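Local coordinates for stage II sporulation protein SA (Bacillus subtilis, PDB 3O6Q) that kills the cell when expressed without its antitoxin SpoIISB, acting as the toxic component of a type II toxin-antitoxin system, at residues T28-L33 / T58-M63; A47-I52 / T142-D146; Y72-K78 / Q92-D96; G106-I111 / L124-V130. All blocks are in the same frame, centred on the assembly; numbering follows the deposited sequence.

Interaction 1 of 4, residues T28-L33 / T58-M63; sequences TYQYLL and TYADKM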
loop_
_atom_site.group_PDB
_atom_site.type_symbol
_atom_site.label_atom_id
_atom_site.label_comp_id
_atom_site.label_asym_id
_atom_site.label_seq_id
_atom_site.Cartn_x
_atom_site.Cartn_y
_atom_site.Cartn_z
ATOM N N THR A 28 -8.994 3.299 -1.157
ATOM C CA THR A 28 -9.215 4.090 0.048
ATOM C C THR A 28 -7.948 4.578 0.697
ATOM O O THR A 28 -7.860 5.728 1.085
ATOM C CB THR A 28 -10.045 3.307 1.042
ATOM O OG1 THR A 28 -11.296 3.000 0.393
ATOM C CG2 THR A 28 -10.327 4.093 2.352
ATOM N N TYR A 29 -6.966 3.692 0.838
ATOM C CA TYR A 29 -5.689 4.031 1.488
ATOM C C TYR A 29 -5.026 5.206 0.751
ATOM O O TYR A 29 -4.621 6.192 1.356
ATOM C CB TYR A 29 -4.816 2.769 1.501
ATOM C CG TYR A 29 -3.345 2.894 1.863
ATOM C CD1 TYR A 29 -2.891 2.684 3.159
ATOM C CD2 TYR A 29 -2.392 3.083 0.875
ATOM C CE1 TYR A 29 -1.511 2.728 3.481
ATOM C CE2 TYR A 29 -1.013 3.113 1.182
ATOM C CZ TYR A 29 -0.595 2.961 2.480
ATOM O OH TYR A 29 0.745 3.055 2.779
ATOM N N GLN A 30 -4.948 5.096 -0.565
ATOM C CA GLN A 30 -4.313 6.109 -1.375
ATOM C C GLN A 30 -5.110 7.397 -1.317
ATOM O O GLN A 30 -4.527 8.455 -1.249
ATOM C CB GLN A 30 -4.200 5.645 -2.810
ATOM C CG GLN A 30 -3.441 6.633 -3.710
ATOM C CD GLN A 30 -4.323 7.461 -4.663
ATOM O OE1 GLN A 30 -3.875 7.837 -5.768
ATOM N NE2 GLN A 30 -5.560 7.766 -4.241
ATOM N N TYR A 31 -6.441 7.308 -1.339
ATOM C CA TYR A 31 -7.259 8.508 -1.312
ATOM C C TYR A 31 -7.023 9.269 -0.027
ATOM O O TYR A 31 -6.870 10.520 -0.031
ATOM C CB TYR A 31 -8.728 8.167 -1.493
ATOM C CG TYR A 31 -9.638 9.378 -1.460
ATOM C CD1 TYR A 31 -10.029 10.018 -2.635
ATOM C CD2 TYR A 31 -10.132 9.857 -0.265
ATOM C CE1 TYR A 31 -10.863 11.120 -2.617
ATOM C CE2 TYR A 31 -10.955 10.969 -0.233
ATOM C CZ TYR A 31 -11.316 11.594 -1.411
ATOM O OH TYR A 31 -12.157 12.690 -1.342
ATOM N N LEU A 32 -6.948 8.535 1.083
ATOM C CA LEU A 32 -6.701 9.171 2.391
ATOM C C LEU A 32 -5.285 9.740 2.509
ATOM O O LEU A 32 -5.082 10.806 3.034
ATOM C CB LEU A 32 -6.976 8.210 3.514
ATOM C CG LEU A 32 -8.423 7.738 3.701
ATOM C CD1 LEU A 32 -8.398 6.512 4.629
ATOM C CD2 LEU A 32 -9.298 8.827 4.282
ATOM N N LEU A 33 -4.288 9.046 2.000
ATOM C CA LEU A 33 -2.956 9.607 2.028
ATOM C C LEU A 33 -2.973 10.924 1.252
ATOM O O LEU A 33 -2.292 11.856 1.610
ATOM C CB LEU A 33 -1.925 8.600 1.459
ATOM C CG LEU A 33 -1.435 7.538 2.458
ATOM C CD1 LEU A 33 -0.489 6.459 1.800
ATOM C CD2 LEU A 33 -0.748 8.165 3.717
ATOM N N THR A 58 -8.611 5.785 11.530
ATOM C CA THR A 58 -9.051 6.620 10.426
ATOM C C THR A 58 -9.228 5.789 9.149
ATOM O O THR A 58 -10.212 5.910 8.413
ATOM C CB THR A 58 -8.044 7.784 10.216
ATOM O OG1 THR A 58 -8.108 8.666 11.360
ATOM C CG2 THR A 58 -8.334 8.545 8.932
ATOM N N TYR A 59 -8.280 4.909 8.923
ATOM C CA TYR A 59 -8.261 4.069 7.747
ATOM C C TYR A 59 -9.231 2.903 7.845
ATOM O O TYR A 59 -9.989 2.640 6.911
ATOM C CB TYR A 59 -6.810 3.599 7.491
ATOM C CG TYR A 59 -5.987 4.675 6.800
ATOM C CD1 TYR A 59 -5.591 5.839 7.475
ATOM C CD2 TYR A 59 -5.683 4.572 5.442
ATOM C CE1 TYR A 59 -4.860 6.839 6.796
ATOM C CE2 TYR A 59 -4.929 5.555 4.774
ATOM C CZ TYR A 59 -4.542 6.677 5.438
ATOM O OH TYR A 59 -3.852 7.642 4.714
ATOM N N ALA A 60 -9.207 2.193 8.964
ATOM C CA ALA A 60 -10.074 1.032 9.124
ATOM C C ALA A 60 -11.534 1.481 9.065
ATOM O O ALA A 60 -12.359 0.807 8.478
ATOM C CB ALA A 60 -9.784 0.298 10.428
ATOM N N ASP A 61 -11.841 2.624 9.661
ATOM C CA ASP A 61 -13.194 3.138 9.625
ATOM C C ASP A 61 -13.786 3.191 8.223
ATOM O O ASP A 61 -14.971 2.946 8.051
ATOM C CB ASP A 61 -13.243 4.520 10.235
ATOM C CG ASP A 61 -13.094 4.486 11.732
ATOM O OD1 ASP A 61 -13.007 3.363 12.310
ATOM O OD2 ASP A 61 -13.015 5.594 12.338
ATOM N N LYS A 62 -12.975 3.467 7.213
ATOM C CA LYS A 62 -13.510 3.573 5.866
ATOM C C LYS A 62 -13.380 2.287 5.011
ATOM O O LYS A 62 -13.658 2.313 3.825
ATOM C CB LYS A 62 -12.860 4.766 5.178
ATOM C CG LYS A 62 -13.205 6.122 5.825
ATOM C CD LYS A 62 -12.874 7.277 4.864
ATOM C CE LYS A 62 -13.791 8.496 5.010
ATOM N NZ LYS A 62 -13.385 9.588 4.016
HETATM N N MSE A 63 -13.023 1.170 5.643
HETATM C CA MSE A 63 -12.673 -0.030 4.952
HETATM C C MSE A 63 -13.412 -1.298 5.377
HETATM O O MSE A 63 -13.122 -2.392 4.845
HETATM C CB MSE A 63 -11.183 -0.306 5.141
HETATM C CG MSE A 63 -10.248 0.509 4.313
HETATM SE SE MSE A 63 -8.466 -0.109 4.720
HETATM C CE MSE A 63 -7.457 1.436 4.139
HETATM O O HOH W 1 -4.211 10.191 6.123
#
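Residues 28-33, near the end of helix 7-35, run past residues 58-63, where helix 45-61 ends and the chain enters a loop. The backbones come closest at Y29 and Y59 (CA to CA 6.8 Å), with T28 and K62 at 7.3 Å. This is helix-to-helix packing within the GAF-like domain, which is predicted to be cytoplasmic. Y59 reaches across, and L32 CD1 sits over one face of its ring in a CH-pi contact, 3.6 Å from the centroid. The Y29 ring meets Y59 obliquely, CD1 to CE2 at 3.9 Å, while the Y29 hydroxyl bonds to its counterpart in the second subunit, so this helix also belongs to the dimer interface. At one end of the contact, the selenomethionine M63 brings CE to 4.0 Å from Y29 CB, and T28 CG2 packs on K62 CB at 3.9 Å. The aliphatic part of K62 follows L32, CD to CD2 at 3.9 Å. Water 1 joins the helices, lying 2.9 Å from Y59 OH and donating to L32 O at 3.3 Å.

Interaction 2 of 4, residues A47-I52 / T142-D146; sequences AYAEGI and TSIYD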
loop_
_atom_site.group_PDB
_atom_site.type_symbol
_atom_site.label_atom_id
_atom_site.label_comp_id
_atom_site.label_asym_id
_atom_site.label_seq_id
_atom_site.Cartn_x
_atom_site.Cartn_y
_atom_site.Cartn_z
ATOM N N ALA A 47 1.406 9.173 24.084
ATOM C CA ALA A 47 0.995 10.054 22.991
ATOM C C ALA A 47 1.209 9.338 21.667
ATOM O O ALA A 47 0.307 9.287 20.810
ATOM C CB ALA A 47 1.755 11.352 23.003
ATOM N N TYR A 48 2.416 8.811 21.491
ATOM C CA TYR A 48 2.742 8.042 20.310
ATOM C C TYR A 48 1.709 6.940 20.110
ATOM O O TYR A 48 1.190 6.779 19.019
ATOM C CB TYR A 48 4.152 7.438 20.434
ATOM C CG TYR A 48 4.768 6.998 19.118
ATOM C CD1 TYR A 48 5.736 7.780 18.482
ATOM C CD2 TYR A 48 4.373 5.829 18.494
ATOM C CE1 TYR A 48 6.318 7.401 17.247
ATOM C CE2 TYR A 48 4.939 5.447 17.267
ATOM C CZ TYR A 48 5.920 6.239 16.651
ATOM O OH TYR A 48 6.501 5.865 15.435
ATOM N N ALA A 49 1.427 6.159 21.148
ATOM C CA ALA A 49 0.494 5.021 20.979
ATOM C C ALA A 49 -0.912 5.509 20.589
ATOM O O ALA A 49 -1.572 4.884 19.773
ATOM C CB ALA A 49 0.451 4.117 22.205
ATOM N N GLU A 50 -1.323 6.656 21.141
ATOM C CA GLU A 50 -2.590 7.312 20.795
ATOM C C GLU A 50 -2.688 7.733 19.338
ATOM O O GLU A 50 -3.695 7.467 18.687
ATOM C CB GLU A 50 -2.796 8.555 21.631
ATOM C CG GLU A 50 -4.064 9.290 21.251
ATOM C CD GLU A 50 -4.483 10.329 22.245
ATOM O OE1 GLU A 50 -3.860 10.424 23.329
ATOM O OE2 GLU A 50 -5.449 11.048 21.941
ATOM N N GLY A 51 -1.650 8.397 18.842
ATOM C CA GLY A 51 -1.563 8.749 17.443
ATOM C C GLY A 51 -1.580 7.572 16.482
ATOM O O GLY A 51 -2.218 7.631 15.431
ATOM N N ILE A 52 -0.877 6.500 16.813
ATOM C CA ILE A 52 -0.928 5.305 15.993
ATOM C C ILE A 52 -2.334 4.694 16.013
ATOM O O ILE A 52 -2.899 4.427 14.957
ATOM C CB ILE A 52 0.123 4.304 16.452
ATOM C CG1 ILE A 52 1.504 4.860 16.068
ATOM C CG2 ILE A 52 -0.186 2.960 15.896
ATOM C CD1 ILE A 52 2.263 4.105 15.009
ATOM N N THR A 142 1.913 2.585 10.255
ATOM C CA THR A 142 2.771 2.773 11.425
ATOM C C THR A 142 4.132 3.278 10.988
ATOM O O THR A 142 4.724 4.092 11.674
ATOM C CB THR A 142 2.970 1.454 12.223
ATOM O OG1 THR A 142 3.652 0.496 11.415
ATOM C CG2 THR A 142 1.644 0.857 12.686
ATOM N N SER A 143 4.629 2.825 9.845
ATOM C CA SER A 143 5.912 3.325 9.327
ATOM C C SER A 143 5.811 4.756 8.858
ATOM O O SER A 143 6.676 5.566 9.179
ATOM C CB SER A 143 6.462 2.418 8.219
ATOM O OG SER A 143 6.817 1.152 8.772
ATOM N N ILE A 144 4.735 5.090 8.156
ATOM C CA ILE A 144 4.498 6.462 7.756
ATOM C C ILE A 144 4.370 7.366 8.966
ATOM O O ILE A 144 4.900 8.457 8.983
ATOM C CB ILE A 144 3.238 6.587 6.911
ATOM C CG1 ILE A 144 3.424 5.815 5.586
ATOM C CG2 ILE A 144 2.905 8.071 6.673
ATOM C CD1 ILE A 144 2.123 5.302 4.983
ATOM N N TYR A 145 3.703 6.904 10.009
ATOM C CA TYR A 145 3.615 7.695 11.242
ATOM C C TYR A 145 4.983 8.059 11.780
ATOM O O TYR A 145 5.253 9.235 12.085
ATOM C CB TYR A 145 2.814 6.961 12.307
ATOM C CG TYR A 145 2.438 7.789 13.516
ATOM C CD1 TYR A 145 1.281 8.570 13.524
ATOM C CD2 TYR A 145 3.214 7.764 14.677
ATOM C CE1 TYR A 145 0.917 9.303 14.642
ATOM C CE2 TYR A 145 2.843 8.480 15.790
ATOM C CZ TYR A 145 1.693 9.250 15.752
ATOM O OH TYR A 145 1.397 9.999 16.851
ATOM N N ASP A 146 5.872 7.075 11.860
ATOM C CA ASP A 146 7.210 7.330 12.414
ATOM C C ASP A 146 7.976 8.316 11.540
ATOM O O ASP A 146 8.648 9.218 12.044
ATOM C CB ASP A 146 7.986 6.048 12.499
ATOM C CG ASP A 146 9.220 6.186 13.376
ATOM O OD1 ASP A 146 10.102 7.029 13.075
ATOM O OD2 ASP A 146 9.316 5.464 14.394
#
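Helix 45-61 and the C-terminal helix 132-148 pack face to face in the GAF-like domain; the axes of the two short segments approach to 10.8 Å with N-to-C directions 131° apart. Y48 and Y145 both take the t rotamer, which lets their rings span the gap. The edge of Y145 meets the face of Y48 in a T-shaped pair, centroids 5.0 Å apart and planes at 80°. I52, with chi1 m and an unusual chi2 of -113°, lays CG1 over the face of Y145, 4.0 Å from the centroid, a CH-pi contact. G51 makes room for the end of Y145: an ideal CB there would lie only 1.8 Å from Y145 OH. That hydroxyl is hydrogen-bonded to Y41 O, linking the helix to strand 38-42. D146, also t, accepts through OD2 from a polar side chain of SpoIISB, so this helix pair adjoins the bound antitoxin. At the other end of the contact, where the backbones come closest, I52 CD1 rests 3.9 Å from T142 CB.

Interaction 3 of 4, residues Y72-K78 / Q92-D96; sequences YSTQADK and QTRLD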
loop_
_atom_site.group_PDB
_atom_site.type_symbol
_atom_site.label_atom_id
_atom_site.label_comp_id
_atom_site.label_asym_id
_atom_site.label_seq_id
_atom_site.Cartn_x
_atom_site.Cartn_y
_atom_site.Cartn_z
ATOM N N TYR A 72 -0.130 -4.794 25.603
ATOM C CA TYR A 72 0.227 -6.193 25.705
ATOM C C TYR A 72 1.418 -6.342 26.662
ATOM O O TYR A 72 2.420 -6.986 26.347
ATOM C CB TYR A 72 0.508 -6.767 24.310
ATOM C CG TYR A 72 0.533 -8.282 24.301
ATOM C CD1 TYR A 72 -0.641 -9.022 24.258
ATOM C CD2 TYR A 72 1.726 -8.972 24.359
ATOM C CE1 TYR A 72 -0.624 -10.409 24.290
ATOM C CE2 TYR A 72 1.753 -10.353 24.377
ATOM C CZ TYR A 72 0.576 -11.073 24.345
ATOM O OH TYR A 72 0.619 -12.460 24.389
ATOM N N SER A 73 1.261 -5.729 27.840
ATOM C CA SER A 73 2.271 -5.703 28.886
ATOM C C SER A 73 1.934 -6.623 30.054
ATOM O O SER A 73 2.682 -7.532 30.392
ATOM C CB SER A 73 2.389 -4.279 29.441
ATOM O OG SER A 73 2.754 -3.405 28.426
ATOM N N THR A 74 0.814 -6.329 30.705
ATOM C CA THR A 74 0.410 -7.046 31.901
ATOM C C THR A 74 -0.362 -8.284 31.475
ATOM O O THR A 74 -0.895 -8.347 30.360
ATOM C CB THR A 74 -0.456 -6.162 32.790
ATOM O OG1 THR A 74 -1.482 -5.545 32.001
ATOM C CG2 THR A 74 0.388 -5.075 33.412
ATOM N N GLN A 75 -0.381 -9.285 32.344
ATOM C CA GLN A 75 -1.074 -10.525 32.051
ATOM C C GLN A 75 -2.544 -10.218 31.810
ATOM O O GLN A 75 -3.193 -10.885 31.009
ATOM C CB GLN A 75 -0.896 -11.531 33.202
ATOM C CG GLN A 75 -1.506 -12.936 32.959
ATOM C CD GLN A 75 -0.928 -13.663 31.724
ATOM O OE1 GLN A 75 0.275 -13.960 31.644
ATOM N NE2 GLN A 75 -1.795 -13.948 30.758
ATOM N N ALA A 76 -3.056 -9.204 32.493
ATOM C CA ALA A 76 -4.433 -8.777 32.301
ATOM C C ALA A 76 -4.649 -8.337 30.864
ATOM O O ALA A 76 -5.643 -8.688 30.262
ATOM C CB ALA A 76 -4.804 -7.653 33.262
ATOM N N ASP A 77 -3.706 -7.573 30.321
ATOM C CA ASP A 77 -3.750 -7.165 28.915
ATOM C C ASP A 77 -3.776 -8.361 27.990
ATOM O O ASP A 77 -4.498 -8.379 26.985
ATOM C CB ASP A 77 -2.529 -6.304 28.544
ATOM C CG ASP A 77 -2.436 -5.031 29.357
ATOM O OD1 ASP A 77 -3.488 -4.566 29.824
ATOM O OD2 ASP A 77 -1.303 -4.525 29.541
ATOM N N LYS A 78 -2.974 -9.362 28.326
ATOM C CA LYS A 78 -2.835 -10.538 27.472
ATOM C C LYS A 78 -4.130 -11.360 27.514
ATOM O O LYS A 78 -4.672 -11.718 26.463
ATOM C CB LYS A 78 -1.620 -11.372 27.901
ATOM C CG LYS A 78 -0.318 -10.582 27.887
ATOM C CD LYS A 78 0.891 -11.444 28.136
ATOM C CE LYS A 78 2.181 -10.643 27.959
ATOM N NZ LYS A 78 3.345 -11.561 27.778
ATOM N N GLN A 92 -1.295 -16.776 22.886
ATOM C CA GLN A 92 -0.369 -16.034 23.730
ATOM C C GLN A 92 1.076 -16.367 23.452
ATOM O O GLN A 92 1.915 -15.468 23.466
ATOM C CB GLN A 92 -0.670 -16.298 25.204
ATOM C CG GLN A 92 -0.049 -15.289 26.149
ATOM C CD GLN A 92 -0.290 -15.578 27.585
ATOM O OE1 GLN A 92 -1.297 -15.167 28.121
ATOM N NE2 GLN A 92 0.653 -16.235 28.237
ATOM N N THR A 93 1.383 -17.637 23.222
ATOM C CA THR A 93 2.778 -18.014 23.027
ATOM C C THR A 93 3.269 -17.397 21.721
ATOM O O THR A 93 4.377 -16.865 21.659
ATOM C CB THR A 93 3.066 -19.561 23.232
ATOM O OG1 THR A 93 2.038 -20.355 22.639
ATOM C CG2 THR A 93 3.129 -19.907 24.743
ATOM N N ARG A 94 2.419 -17.370 20.700
ATOM C CA ARG A 94 2.816 -16.765 19.418
ATOM C C ARG A 94 3.133 -15.304 19.607
ATOM O O ARG A 94 4.166 -14.810 19.162
ATOM C CB ARG A 94 1.713 -16.836 18.359
ATOM C CG ARG A 94 1.396 -18.181 17.751
ATOM C CD ARG A 94 1.328 -18.015 16.221
ATOM N NE ARG A 94 0.593 -19.107 15.605
ATOM C CZ ARG A 94 -0.106 -19.008 14.472
ATOM N NH1 ARG A 94 -0.202 -17.855 13.803
ATOM N NH2 ARG A 94 -0.735 -20.079 14.010
ATOM N N LEU A 95 2.225 -14.610 20.264
ATOM C CA LEU A 95 2.366 -13.195 20.429
ATOM C C LEU A 95 3.571 -12.863 21.291
ATOM O O LEU A 95 4.369 -11.991 20.936
ATOM C CB LEU A 95 1.103 -12.622 21.049
ATOM C CG LEU A 95 -0.134 -12.579 20.166
ATOM C CD1 LEU A 95 -1.231 -12.080 21.067
ATOM C CD2 LEU A 95 0.070 -11.676 18.973
ATOM N N ASP A 96 3.717 -13.591 22.401
ATOM C CA ASP A 96 4.885 -13.458 23.279
ATOM C C ASP A 96 6.171 -13.654 22.520
ATOM O O ASP A 96 7.142 -12.936 22.760
ATOM C CB ASP A 96 4.845 -14.459 24.437
ATOM C CG ASP A 96 3.715 -14.182 25.422
ATOM O OD1 ASP A 96 3.490 -15.034 26.308
ATOM O OD2 ASP A 96 3.045 -13.128 25.311
#
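Y72 gives up the most surface here, followed by Q92 and D96. The Y72 side chain points toward helix 88-96, where its hydroxyl donates to D96 OD2 at 2.7 Å. Beside that bond, Y72 OH lies 3.4 Å from Q92 CG, and Y72 CZ packs on L95 CB at 3.7 Å. D96 OD2 takes a second partner: K78 NZ forms a salt bridge to it at 2.9 Å, so one carboxylate oxygen gathers both a phenol and an ammonium group. Q92 extends with chi1 and chi2 both t and accepts from Q75 NE2 through OE1 at 2.9 Å; the same NE2 also bonds D79. Q75 and K78 are one turn apart on helix 75-82, which thus meets helix 88-96 through a polar seam. The start of helix 75-82 carries a capping box, with T74 as N-cap and T74 N donating to D77 OD2 at 3.0 Å. Together the loop at Y72 and helices 75-82 and 88-96 form a helical layer, with L95 packing on L110 and P112 of strand 108-115 in the GAF-like sheet.

Interaction 4 of 4, residues G106-I111 / L124-V130; sequences GKVVLI and LTSDSIV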
loop_
_atom_site.group_PDB
_atom_site.type_symbol
_atom_site.label_atom_id
_atom_site.label_comp_id
_atom_site.label_asym_id
_atom_site.label_seq_id
_atom_site.Cartn_x
_atom_site.Cartn_y
_atom_site.Cartn_z
ATOM N N GLY A 106 -9.787 -16.012 8.377
ATOM C CA GLY A 106 -9.625 -14.729 7.748
ATOM C C GLY A 106 -10.413 -13.607 8.404
ATOM O O GLY A 106 -10.818 -12.675 7.728
ATOM N N LYS A 107 -10.625 -13.689 9.710
ATOM C CA LYS A 107 -11.377 -12.678 10.461
ATOM C C LYS A 107 -10.551 -11.894 11.500
ATOM O O LYS A 107 -10.967 -10.828 11.917
ATOM C CB LYS A 107 -12.543 -13.348 11.209
ATOM C CG LYS A 107 -13.492 -14.193 10.348
ATOM C CD LYS A 107 -14.304 -13.390 9.312
ATOM C CE LYS A 107 -15.139 -14.347 8.472
ATOM N NZ LYS A 107 -15.748 -13.735 7.283
ATOM N N VAL A 108 -9.416 -12.430 11.933
ATOM C CA VAL A 108 -8.563 -11.771 12.940
ATOM C C VAL A 108 -7.082 -11.813 12.495
ATOM O O VAL A 108 -6.581 -12.854 12.087
ATOM C CB VAL A 108 -8.664 -12.470 14.360
ATOM C CG1 VAL A 108 -7.860 -11.707 15.419
ATOM C CG2 VAL A 108 -10.107 -12.629 14.817
ATOM N N VAL A 109 -6.408 -10.676 12.569
ATOM C CA VAL A 109 -4.963 -10.606 12.481
ATOM C C VAL A 109 -4.471 -9.896 13.736
ATOM O O VAL A 109 -4.967 -8.833 14.065
ATOM C CB VAL A 109 -4.531 -9.778 11.293
ATOM C CG1 VAL A 109 -3.075 -9.916 11.068
ATOM C CG2 VAL A 109 -5.275 -10.214 10.070
ATOM N N LEU A 110 -3.546 -10.512 14.474
ATOM C CA LEU A 110 -2.942 -9.882 15.675
ATOM C C LEU A 110 -1.449 -9.767 15.438
ATOM O O LEU A 110 -0.776 -10.745 15.109
ATOM C CB LEU A 110 -3.213 -10.677 16.937
ATOM C CG LEU A 110 -4.694 -10.963 17.233
ATOM C CD1 LEU A 110 -4.750 -11.899 18.427
ATOM C CD2 LEU A 110 -5.551 -9.694 17.416
ATOM N N ILE A 111 -0.949 -8.536 15.603
ATOM C CA ILE A 111 0.374 -8.130 15.140
ATOM C C ILE A 111 1.106 -7.524 16.316
ATOM O O ILE A 111 0.763 -6.428 16.766
ATOM C CB ILE A 111 0.259 -7.080 14.042
ATOM C CG1 ILE A 111 -0.762 -7.479 12.979
ATOM C CG2 ILE A 111 1.597 -6.870 13.366
ATOM C CD1 ILE A 111 -0.992 -6.378 11.927
ATOM N N LEU A 124 -6.511 -6.380 14.222
ATOM C CA LEU A 124 -7.389 -6.209 13.046
ATOM C C LEU A 124 -8.446 -7.310 12.937
ATOM O O LEU A 124 -8.109 -8.501 12.810
ATOM C CB LEU A 124 -6.581 -6.247 11.762
ATOM C CG LEU A 124 -5.339 -5.343 11.674
ATOM C CD1 LEU A 124 -4.684 -5.582 10.345
ATOM C CD2 LEU A 124 -5.661 -3.859 11.896
ATOM N N THR A 125 -9.721 -6.921 12.951
ATOM C CA THR A 125 -10.826 -7.851 12.718
ATOM C C THR A 125 -11.777 -7.336 11.641
ATOM O O THR A 125 -11.777 -6.155 11.313
ATOM C CB THR A 125 -11.688 -8.053 13.964
ATOM O OG1 THR A 125 -12.347 -6.819 14.249
ATOM C CG2 THR A 125 -10.838 -8.523 15.142
ATOM N N SER A 126 -12.617 -8.231 11.127
ATOM C CA SER A 126 -13.497 -7.891 10.029
ATOM C C SER A 126 -14.615 -8.903 9.987
ATOM O O SER A 126 -14.400 -10.079 10.216
ATOM C CB SER A 126 -12.721 -7.909 8.707
ATOM O OG SER A 126 -13.521 -7.550 7.609
ATOM N N ASP A 127 -15.803 -8.421 9.659
ATOM C CA ASP A 127 -16.927 -9.285 9.363
ATOM C C ASP A 127 -16.785 -9.979 8.006
ATOM O O ASP A 127 -17.273 -11.094 7.858
ATOM C CB ASP A 127 -18.236 -8.499 9.432
ATOM C CG ASP A 127 -18.741 -8.344 10.863
ATOM O OD1 ASP A 127 -18.759 -9.354 11.630
ATOM O OD2 ASP A 127 -19.132 -7.209 11.220
ATOM N N SER A 128 -16.120 -9.345 7.037
ATOM C CA SER A 128 -15.773 -10.029 5.787
ATOM C C SER A 128 -14.427 -10.729 5.921
ATOM O O SER A 128 -14.409 -11.891 6.311
ATOM C CB SER A 128 -15.799 -9.098 4.569
ATOM O OG SER A 128 -14.993 -7.962 4.759
ATOM N N ILE A 129 -13.319 -10.035 5.651
ATOM C CA ILE A 129 -12.013 -10.691 5.573
ATOM C C ILE A 129 -10.856 -9.777 5.939
ATOM O O ILE A 129 -10.825 -8.644 5.496
ATOM C CB ILE A 129 -11.794 -11.224 4.151
ATOM C CG1 ILE A 129 -12.472 -12.591 3.995
ATOM C CG2 ILE A 129 -10.377 -11.383 3.828
ATOM C CD1 ILE A 129 -12.639 -13.013 2.531
ATOM N N VAL A 130 -9.922 -10.265 6.752
ATOM C CA VAL A 130 -8.634 -9.609 6.951
ATOM C C VAL A 130 -7.505 -10.632 6.802
ATOM O O VAL A 130 -7.575 -11.718 7.339
ATOM C CB VAL A 130 -8.396 -8.980 8.369
ATOM C CG1 VAL A 130 -8.901 -7.559 8.449
ATOM C CG2 VAL A 130 -8.985 -9.837 9.473
#
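Two strands meet at the open end of their hairpin, and the chain leaving the second curls back over the first. V109 and L124 form an antiparallel hydrogen-bonded pair, V109 N to L124 O at 2.8 Å and L124 N to V109 O at 2.9 Å; V108 and T125 follow as a non-hydrogen-bonded pair. On the face carrying V109 and L124, the side chains fit closely: V109 CG2 lies 3.8 Å from V130 CB, and L124 CD1 lies 4.1 Å from I111 CD1. V130 CG2 presses down on the K107 peptide, 3.3 Å from K107 C. The backbone at G106 is bare and has a positive phi of 78°, and residues I129 and V130 pass close to it, V130 N donating to G106 O at 2.8 Å. The reversal through residues 126-129 leaves a hollow lined by carbonyls, which the K107 amine fills: NZ donates to D127 O at 3.1 Å and, very short, to S128 O at 2.5 Å. L124 also touches F138, so the face with V109 lies under helix 132-148. This is a beta hairpin within the antiparallel sheet of a GAF-like domain, its exit turn leading to the C-terminal helix.

Overall arrangement
From the N terminus, the long helix 7-35 leads through strand 38-42 into helix 45-61, and interaction 1 closes that loop by joining the two helices. Interaction 2 starts on helix 45-61 before interaction 1 has closed and ends on helix 132-148, so the two cross; they touch where Y29 OH lies 3.4 Å from I144 CD1, and both touch the second subunit. Interactions 3 and 4 fall in series within the long loop that interaction 2 spans. Interaction 3 pairs the helices 75-82 and 88-96, and interaction 4 the strands of the hairpin. They meet at L95 CD2 and L110 CB, 4.0 Å apart. Interactions 1 and 3 lie on opposite sides of the chain's centre, their centres about 29 Å apart.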